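Local coordinates for porin (Rhodobacter blasticus, PDB 3PRN), which forms trimeric outer-membrane channels that let small hydrophilic solutes up to about 0.6 kDa diffuse passively, at residues Asp250-Ile255 against Ser273-Glu278. The protein carries 1 engineered substitution. Numbering follows the deposited sequence.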
loop_
_atom_site.group_PDB
_atom_site.type_symbol
_atom_site.label_atom_id
_atom_site.label_comp_id
_atom_site.label_asym_id
_atom_site.label_seq_id
_atom_site.Cartn_x
_atom_site.Cartn_y
_atom_site.Cartn_z
ATOM N N ASP A 250 -31.725 -29.044 2.864
ATOM C CA ASP A 250 -32.509 -28.513 3.963
ATOM C C ASP A 250 -32.952 -27.085 3.617
ATOM O O ASP A 250 -32.378 -26.409 2.778
ATOM C CB ASP A 250 -31.623 -28.376 5.214
ATOM C CG ASP A 250 -31.140 -29.765 5.656
ATOM O OD1 ASP A 250 -32.006 -30.670 5.735
ATOM O OD2 ASP A 250 -29.943 -29.960 5.910
ATOM N N THR A 251 -33.955 -26.594 4.326
ATOM C CA THR A 251 -34.329 -25.184 4.221
ATOM C C THR A 251 -33.313 -24.387 5.032
ATOM O O THR A 251 -32.984 -24.778 6.175
ATOM C CB THR A 251 -35.743 -24.976 4.834
ATOM O OG1 THR A 251 -36.643 -25.670 3.946
ATOM C CG2 THR A 251 -36.172 -23.512 4.795
ATOM N N ALA A 252 -32.782 -23.328 4.419
ATOM C CA ALA A 252 -31.824 -22.513 5.176
ATOM C C ALA A 252 -32.635 -21.391 5.840
ATOM O O ALA A 252 -33.658 -20.945 5.307
ATOM C CB ALA A 252 -30.837 -21.864 4.202
ATOM N N TYR A 253 -32.160 -20.959 6.971
ATOM C CA TYR A 253 -32.793 -19.884 7.692
ATOM C C TYR A 253 -31.780 -19.146 8.567
ATOM O O TYR A 253 -30.695 -19.565 8.900
ATOM C CB TYR A 253 -34.027 -20.321 8.519
ATOM C CG TYR A 253 -33.666 -21.358 9.535
ATOM C CD1 TYR A 253 -33.687 -22.716 9.186
ATOM C CD2 TYR A 253 -33.295 -20.992 10.813
ATOM C CE1 TYR A 253 -33.332 -23.681 10.126
ATOM C CE2 TYR A 253 -32.936 -21.953 11.768
ATOM C CZ TYR A 253 -32.957 -23.289 11.406
ATOM O OH TYR A 253 -32.607 -24.248 12.352
ATOM N N GLY A 254 -32.216 -17.917 8.961
ATOM C CA GLY A 254 -31.336 -17.132 9.839
ATOM C C GLY A 254 -32.128 -16.071 10.588
ATOM O O GLY A 254 -33.141 -15.550 10.121
ATOM N N ILE A 255 -31.626 -15.722 11.749
ATOM C CA ILE A 255 -32.200 -14.692 12.582
ATOM C C ILE A 255 -31.045 -13.860 13.141
ATOM O O ILE A 255 -29.982 -14.359 13.525
ATOM C CB ILE A 255 -33.084 -15.277 13.700
ATOM C CG1 ILE A 255 -33.718 -14.115 14.474
ATOM C CG2 ILE A 255 -32.232 -16.141 14.600
ATOM C CD1 ILE A 255 -33.797 -14.441 15.972
ATOM N N SER A 273 -28.539 -21.235 9.659
ATOM C CA SER A 273 -28.482 -22.687 9.361
ATOM C C SER A 273 -28.516 -22.872 7.851
ATOM O O SER A 273 -29.422 -22.311 7.198
ATOM C CB SER A 273 -29.672 -23.332 10.102
ATOM O OG SER A 273 -29.612 -24.731 9.998
ATOM N N GLY A 274 -27.565 -23.608 7.275
ATOM C CA GLY A 274 -27.415 -23.775 5.880
ATOM C C GLY A 274 -28.204 -24.855 5.154
ATOM O O GLY A 274 -28.988 -25.572 5.780
ATOM N N PHE A 275 -27.981 -24.985 3.855
ATOM C CA PHE A 275 -28.666 -25.989 3.042
ATOM C C PHE A 275 -28.173 -27.426 3.335
ATOM O O PHE A 275 -28.895 -28.383 3.022
ATOM C CB PHE A 275 -28.512 -25.711 1.549
ATOM C CG PHE A 275 -29.020 -24.343 1.163
ATOM C CD1 PHE A 275 -30.347 -24.049 1.162
ATOM C CD2 PHE A 275 -28.071 -23.353 0.785
ATOM C CE1 PHE A 275 -30.830 -22.809 0.751
ATOM C CE2 PHE A 275 -28.547 -22.108 0.425
ATOM C CZ PHE A 275 -29.916 -21.813 0.399
ATOM N N ALA A 276 -27.013 -27.564 3.957
ATOM C CA ALA A 276 -26.468 -28.868 4.328
ATOM C C ALA A 276 -26.412 -28.978 5.843
ATOM O O ALA A 276 -25.541 -29.617 6.419
ATOM C CB ALA A 276 -25.065 -29.051 3.742
ATOM N N ASN A 277 -27.351 -28.315 6.509
ATOM C CA ASN A 277 -27.380 -28.310 7.947
ATOM C C ASN A 277 -26.201 -27.659 8.663
ATOM O O ASN A 277 -26.102 -27.879 9.894
ATOM C CB ASN A 277 -27.412 -29.805 8.425
ATOM C CG ASN A 277 -28.399 -29.899 9.584
ATOM O OD1 ASN A 277 -29.329 -29.081 9.652
ATOM N ND2 ASN A 277 -28.252 -30.816 10.508
ATOM N N GLU A 278 -25.326 -26.901 8.031
ATOM C CA GLU A 278 -24.248 -26.222 8.748
ATOM C C GLU A 278 -24.859 -25.187 9.709
ATOM O O GLU A 278 -25.837 -24.503 9.374
ATOM C CB GLU A 278 -23.463 -25.296 7.785
ATOM C CG GLU A 278 -23.035 -25.969 6.493
ATOM C CD GLU A 278 -24.007 -25.680 5.366
ATOM O OE1 GLU A 278 -25.254 -25.952 5.527
ATOM O OE2 GLU A 278 -23.585 -25.164 4.267
HETATM O O HOH W 1 -30.978 -25.509 7.673
#
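Tyr253 lays its ring over Ser273. The Ser273 CB sits 3.8 Å from the Tyr253 ring centroid, a CH-pi contact displaced toward the CZ side of the ring. With Tyr253 CG between its own backbone N and carbonyl carbon (chi1 59°), the ring reaches over Ser273 on the paired strand. Ser273 OG is anti to its backbone N (chi1 -173°) and gives a hydrogen bond to a water. That water donates to Thr251 O and Gly274 O, so it bridges the two segments between the Tyr253-Ser273 pair and the Asp250-Phe275 bond. Tyr253 and Ser273 form an antiparallel hydrogen-bonded pair, with Ser273 N to Tyr253 O at 2.8 Å and Tyr253 N to Ser273 O at 3.1 Å. The pair lies near the start of strand 252-262 and at the end of strand 265-273, neighbours in the 16-stranded porin barrel. Beyond it, a type I turn from Gly274 to Asn277 leads toward the last strand. Phe275 takes Ala252 CB over one ring face, 3.9 Å from the ring centroid and 24° off the normal. Asp250 O lies at the edge of the same ring, 3.5 Å from Phe275 CD1. Ser242, Ile244 and Arg246 also touch the Phe275 side chain. Asp250 N donates to Phe275 O at 2.9 Å, tying the turn to the loop just ahead of strand 252-262.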